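Local coordinates for protein dimethyladenosine transferase, putative (Plasmodium falciparum, PDB 2H1R) that probably uses S-adenosyl-L-methionine to dimethylate adenines of ribosomal RNA, as a member of the rRNA adenine N6-methyltransferase family, at residues V152-L166 / R273-L285. Sequence-based numbering, arbitrary orientation.
Sequences VGDSNYSRLTINVKL and RSINLDENDFLKL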
loop_
_atom_site.group_PDB
_atom_site.type_symbol
_atom_site.label_atom_id
_atom_site.label_comp_id
_atom_site.label_asym_id
_atom_site.label_seq_id
_atom_site.Cartn_x
_atom_site.Cartn_y
_atom_site.Cartn_z
ATOM N N VAL A 152 -0.433 14.059 -8.297
ATOM C CA VAL A 152 0.793 13.989 -9.114
ATOM C C VAL A 152 1.368 15.405 -9.270
ATOM O O VAL A 152 0.628 16.360 -9.527
ATOM C CB VAL A 152 0.527 13.319 -10.460
ATOM C CG1 VAL A 152 -0.535 14.055 -11.233
ATOM C CG2 VAL A 152 1.823 13.179 -11.326
ATOM N N GLY A 153 2.664 15.544 -9.051
ATOM C CA GLY A 153 3.314 16.839 -9.214
ATOM C C GLY A 153 3.356 17.689 -7.938
ATOM O O GLY A 153 4.154 18.624 -7.876
ATOM N N ASP A 154 2.541 17.366 -6.923
ATOM C CA ASP A 154 2.633 18.028 -5.571
ATOM C C ASP A 154 3.860 17.542 -4.835
ATOM O O ASP A 154 4.320 16.405 -5.064
ATOM C CB ASP A 154 1.368 17.835 -4.716
ATOM C CG ASP A 154 0.127 18.589 -5.259
ATOM O OD1 ASP A 154 0.217 19.361 -6.240
ATOM O OD2 ASP A 154 -0.969 18.438 -4.660
ATOM N N SER A 155 4.446 18.386 -3.969
ATOM C CA SER A 155 5.714 18.023 -3.345
ATOM C C SER A 155 5.606 16.867 -2.355
ATOM O O SER A 155 6.627 16.276 -2.007
ATOM C CB SER A 155 6.383 19.231 -2.670
ATOM O OG SER A 155 6.731 20.197 -3.651
ATOM N N ASN A 156 4.398 16.553 -1.909
ATOM C CA ASN A 156 4.221 15.387 -0.973
ATOM C C ASN A 156 3.894 14.088 -1.751
ATOM O O ASN A 156 3.584 13.047 -1.155
ATOM C CB ASN A 156 3.144 15.651 0.113
ATOM C CG ASN A 156 1.761 15.831 -0.476
ATOM O OD1 ASN A 156 1.601 16.235 -1.639
ATOM N ND2 ASN A 156 0.729 15.511 0.320
ATOM N N TYR A 157 3.981 14.137 -3.067
ATOM C CA TYR A 157 3.736 12.937 -3.919
ATOM C C TYR A 157 5.009 12.101 -3.917
ATOM O O TYR A 157 6.081 12.630 -4.132
ATOM C CB TYR A 157 3.356 13.426 -5.306
ATOM C CG TYR A 157 3.066 12.384 -6.361
ATOM C CD1 TYR A 157 1.885 11.644 -6.334
ATOM C CD2 TYR A 157 3.966 12.169 -7.405
ATOM C CE1 TYR A 157 1.577 10.720 -7.357
ATOM C CE2 TYR A 157 3.674 11.263 -8.420
ATOM C CZ TYR A 157 2.497 10.514 -8.364
ATOM O OH TYR A 157 2.216 9.608 -9.370
ATOM N N SER A 158 4.896 10.795 -3.631
ATOM C CA SER A 158 6.095 10.003 -3.308
ATOM C C SER A 158 5.995 8.563 -3.840
ATOM O O SER A 158 4.973 8.189 -4.467
ATOM C CB SER A 158 6.352 10.003 -1.795
ATOM O OG SER A 158 5.387 9.182 -1.140
ATOM N N ARG A 159 7.052 7.795 -3.599
ATOM C CA ARG A 159 7.073 6.360 -3.964
ATOM C C ARG A 159 5.887 5.645 -3.298
ATOM O O ARG A 159 5.209 4.852 -3.941
ATOM C CB ARG A 159 8.381 5.744 -3.524
ATOM C CG ARG A 159 8.528 4.242 -3.882
ATOM C CD ARG A 159 9.891 3.735 -3.497
ATOM N NE ARG A 159 10.269 4.137 -2.141
ATOM C CZ ARG A 159 10.075 3.392 -1.056
ATOM N NH1 ARG A 159 10.432 3.855 0.134
ATOM N NH2 ARG A 159 9.537 2.182 -1.152
ATOM N N LEU A 160 5.591 5.981 -2.042
ATOM C CA LEU A 160 4.407 5.412 -1.363
ATOM C C LEU A 160 3.161 5.601 -2.179
ATOM O O LEU A 160 2.393 4.641 -2.418
ATOM C CB LEU A 160 4.181 6.069 0.015
ATOM C CG LEU A 160 2.773 5.895 0.619
ATOM C CD1 LEU A 160 2.528 4.413 0.980
ATOM C CD2 LEU A 160 2.574 6.802 1.855
ATOM N N THR A 161 2.927 6.849 -2.601
ATOM C CA THR A 161 1.762 7.190 -3.386
ATOM C C THR A 161 1.634 6.377 -4.644
ATOM O O THR A 161 0.536 5.882 -4.957
ATOM C CB THR A 161 1.708 8.708 -3.791
ATOM O OG1 THR A 161 2.155 9.530 -2.700
ATOM C CG2 THR A 161 0.315 9.061 -4.196
ATOM N N ILE A 162 2.724 6.239 -5.391
ATOM C CA ILE A 162 2.624 5.504 -6.644
ATOM C C ILE A 162 2.404 3.998 -6.389
ATOM O O ILE A 162 1.601 3.386 -7.087
ATOM C CB ILE A 162 3.806 5.777 -7.594
ATOM C CG1 ILE A 162 3.818 7.247 -8.001
ATOM C CG2 ILE A 162 3.667 4.953 -8.894
ATOM C CD1 ILE A 162 4.936 7.621 -9.053
ATOM N N ASN A 163 3.081 3.438 -5.394
ATOM C CA ASN A 163 2.827 2.036 -4.957
ATOM C C ASN A 163 1.376 1.756 -4.686
ATOM O O ASN A 163 0.773 0.812 -5.261
ATOM C CB ASN A 163 3.687 1.666 -3.771
ATOM C CG ASN A 163 5.080 1.279 -4.191
ATOM O OD1 ASN A 163 5.270 0.800 -5.294
ATOM N ND2 ASN A 163 6.048 1.503 -3.350
ATOM N N VAL A 164 0.774 2.622 -3.881
ATOM C CA VAL A 164 -0.658 2.521 -3.565
ATOM C C VAL A 164 -1.537 2.586 -4.816
ATOM O O VAL A 164 -2.483 1.761 -4.985
ATOM C CB VAL A 164 -1.059 3.605 -2.516
ATOM C CG1 VAL A 164 -2.566 3.624 -2.277
ATOM C CG2 VAL A 164 -0.377 3.318 -1.220
ATOM N N LYS A 165 -1.240 3.542 -5.696
ATOM C CA LYS A 165 -2.031 3.775 -6.876
ATOM C C LYS A 165 -1.912 2.590 -7.860
ATOM O O LYS A 165 -2.861 2.292 -8.601
ATOM C CB LYS A 165 -1.571 5.053 -7.582
ATOM C CG LYS A 165 -2.046 6.382 -6.936
ATOM C CD LYS A 165 -1.313 7.568 -7.539
ATOM C CE LYS A 165 -1.934 7.980 -8.884
ATOM N NZ LYS A 165 -0.999 8.916 -9.619
ATOM N N LEU A 166 -0.750 1.952 -7.877
ATOM C CA LEU A 166 -0.562 0.827 -8.781
ATOM C C LEU A 166 -1.459 -0.310 -8.339
ATOM O O LEU A 166 -2.143 -0.904 -9.165
ATOM C CB LEU A 166 0.896 0.349 -8.825
ATOM C CG LEU A 166 1.052 -0.929 -9.694
ATOM C CD1 LEU A 166 0.699 -0.642 -11.108
ATOM C CD2 LEU A 166 2.430 -1.474 -9.639
ATOM N N ARG A 273 10.389 14.392 -14.921
ATOM C CA ARG A 273 10.823 14.267 -13.521
ATOM C C ARG A 273 9.868 13.332 -12.813
ATOM O O ARG A 273 8.674 13.341 -13.102
ATOM C CB ARG A 273 10.815 15.646 -12.839
ATOM C CG ARG A 273 11.749 16.614 -13.600
ATOM C CD ARG A 273 11.367 18.046 -13.390
ATOM N NE ARG A 273 12.096 18.922 -14.325
ATOM C CZ ARG A 273 13.322 19.375 -14.145
ATOM N NH1 ARG A 273 13.883 20.146 -15.073
ATOM N NH2 ARG A 273 14.020 19.057 -13.077
ATOM N N SER A 274 10.387 12.502 -11.912
ATOM C CA SER A 274 9.570 11.412 -11.362
ATOM C C SER A 274 8.348 11.918 -10.636
ATOM O O SER A 274 7.270 11.363 -10.769
ATOM C CB SER A 274 10.399 10.554 -10.416
ATOM O OG SER A 274 11.464 10.005 -11.141
ATOM N N ILE A 275 8.496 13.048 -9.939
ATOM C CA ILE A 275 7.360 13.672 -9.271
ATOM C C ILE A 275 6.168 13.980 -10.167
ATOM O O ILE A 275 5.040 14.087 -9.678
ATOM C CB ILE A 275 7.818 14.944 -8.489
ATOM C CG1 ILE A 275 6.890 15.177 -7.274
ATOM C CG2 ILE A 275 7.966 16.150 -9.476
ATOM C CD1 ILE A 275 7.442 16.100 -6.283
ATOM N N ASN A 276 6.391 14.126 -11.481
ATOM C CA ASN A 276 5.285 14.432 -12.428
ATOM C C ASN A 276 4.787 13.199 -13.175
ATOM O O ASN A 276 3.924 13.295 -14.029
ATOM C CB ASN A 276 5.745 15.510 -13.436
ATOM C CG ASN A 276 6.078 16.826 -12.736
ATOM O OD1 ASN A 276 5.392 17.176 -11.791
ATOM N ND2 ASN A 276 7.126 17.502 -13.158
ATOM N N LEU A 277 5.325 12.036 -12.822
ATOM C CA LEU A 277 4.922 10.807 -13.518
ATOM C C LEU A 277 3.958 9.945 -12.676
ATOM O O LEU A 277 3.901 10.033 -11.434
ATOM C CB LEU A 277 6.154 9.999 -13.982
ATOM C CG LEU A 277 7.156 10.656 -14.914
ATOM C CD1 LEU A 277 8.332 9.750 -15.012
ATOM C CD2 LEU A 277 6.605 10.964 -16.312
ATOM N N ASP A 278 3.153 9.137 -13.364
ATOM C CA ASP A 278 2.233 8.283 -12.632
ATOM C C ASP A 278 2.559 6.817 -12.877
ATOM O O ASP A 278 3.544 6.489 -13.565
ATOM C CB ASP A 278 0.784 8.611 -12.991
ATOM C CG ASP A 278 0.455 8.341 -14.455
ATOM O OD1 ASP A 278 1.049 7.436 -15.106
ATOM O OD2 ASP A 278 -0.422 9.033 -14.988
ATOM N N GLU A 279 1.708 5.934 -12.350
ATOM C CA GLU A 279 2.023 4.501 -12.370
ATOM C C GLU A 279 2.104 3.969 -13.792
ATOM O O GLU A 279 2.848 3.044 -14.049
ATOM C CB GLU A 279 0.995 3.693 -11.568
ATOM C CG GLU A 279 -0.346 3.582 -12.233
ATOM C CD GLU A 279 -1.327 4.645 -11.761
ATOM O OE1 GLU A 279 -0.869 5.737 -11.332
ATOM O OE2 GLU A 279 -2.566 4.373 -11.835
ATOM N N ASN A 280 1.307 4.530 -14.702
ATOM C CA ASN A 280 1.392 4.144 -16.099
ATOM C C ASN A 280 2.734 4.454 -16.751
ATOM O O ASN A 280 3.212 3.715 -17.632
ATOM C CB ASN A 280 0.259 4.756 -16.895
ATOM C CG ASN A 280 -1.076 4.116 -16.561
ATOM O OD1 ASN A 280 -1.185 2.887 -16.517
ATOM N ND2 ASN A 280 -2.087 4.937 -16.295
ATOM N N ASP A 281 3.328 5.569 -16.350
ATOM C CA ASP A 281 4.638 5.919 -16.874
ATOM C C ASP A 281 5.657 4.940 -16.367
ATOM O O ASP A 281 6.512 4.487 -17.128
ATOM C CB ASP A 281 5.022 7.338 -16.440
ATOM C CG ASP A 281 4.078 8.391 -17.009
ATOM O OD1 ASP A 281 3.890 8.415 -18.233
ATOM O OD2 ASP A 281 3.495 9.185 -16.245
ATOM N N PHE A 282 5.590 4.621 -15.087
ATOM C CA PHE A 282 6.594 3.737 -14.510
ATOM C C PHE A 282 6.447 2.290 -14.973
ATOM O O PHE A 282 7.437 1.570 -15.059
ATOM C CB PHE A 282 6.590 3.839 -13.000
ATOM C CG PHE A 282 7.336 5.037 -12.517
ATOM C CD1 PHE A 282 8.724 5.031 -12.544
ATOM C CD2 PHE A 282 6.650 6.170 -12.077
ATOM C CE1 PHE A 282 9.452 6.176 -12.120
ATOM C CE2 PHE A 282 7.361 7.331 -11.680
ATOM C CZ PHE A 282 8.771 7.313 -11.695
ATOM N N LEU A 283 5.216 1.877 -15.250
ATOM C CA LEU A 283 4.981 0.518 -15.822
ATOM C C LEU A 283 5.626 0.393 -17.195
ATOM O O LEU A 283 6.266 -0.646 -17.495
ATOM C CB LEU A 283 3.464 0.280 -15.937
ATOM C CG LEU A 283 2.742 -0.173 -14.660
ATOM C CD1 LEU A 283 1.227 -0.150 -14.932
ATOM C CD2 LEU A 283 3.187 -1.561 -14.155
ATOM N N LYS A 284 5.523 1.453 -18.015
ATOM C CA LYS A 284 6.183 1.487 -19.335
ATOM C C LYS A 284 7.696 1.445 -19.232
ATOM O O LYS A 284 8.361 0.717 -19.973
ATOM C CB LYS A 284 5.847 2.764 -20.099
ATOM C CG LYS A 284 4.586 2.754 -20.838
ATOM C CD LYS A 284 4.436 4.086 -21.597
ATOM N N LEU A 285 8.246 2.239 -18.306
ATOM C CA LEU A 285 9.682 2.252 -18.057
ATOM C C LEU A 285 10.208 0.876 -17.609
ATOM O O LEU A 285 11.253 0.386 -18.098
ATOM C CB LEU A 285 9.976 3.289 -16.969
ATOM C CG LEU A 285 11.358 3.887 -16.806
ATOM C CD1 LEU A 285 11.815 4.499 -18.134
ATOM C CD2 LEU A 285 11.313 4.976 -15.664
HETATM O O HOH W 1 5.581 19.304 -10.055
#
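Y157 reaches over to the loop that follows the 3-10 segment 274-276, its hydroxyl donating to L277 O (OH to O 2.7 Å). Through this contact helix 159-167 of the Rossmann-like, class I methyltransferase part meets the last helix, 279-291, of the C-terminal helical region; the two short helical segments cross nearly perpendicularly, at -86°. Followed outward from CB, Y157 has its CG anti to the backbone N (chi1 180°), which carries the ring toward the loop. CD2 lies 3.2 Å from I275 O, CE2 touches both I275 O and L277 O, and the latter oxygen sits at the ring edge. CZ lies against L277 O as well. The tip also receives a weak bond from K165 NZ, so the hydroxyl links lysine and carbonyl. V152 CA lies over the centre of one ring face. K165, bent at chi3, brings NZ within 3.6 Å of E279 OE1, a long salt bridge; the D278 carboxylate, not in contact, may add to the negative field around the lysine. E279 OE2 has a weak, long ion pair with K197. D278 and D281 form a capping box that starts helix 279-291: D278 N points almost straight at D281 OD2 (172°), while D278 OD1 accepts from D281 N. Next to these polar groups, I162 CD1 packs 3.6 Å from F282 CE2, the two side chains crossing at about a right angle, and L166 CD1 meets the methyls of L283. W208 of helix 205-216 touches both L166 and F282, extending this apolar layer. At the other end I275 sends CD1 to 3.4 Å from D154 O, at the start of the type I turn 154-157. G153 N makes a weak bond to I275 O, and one water donates to both G153 O and N276 OD1, at 2.7 and 2.8 Å.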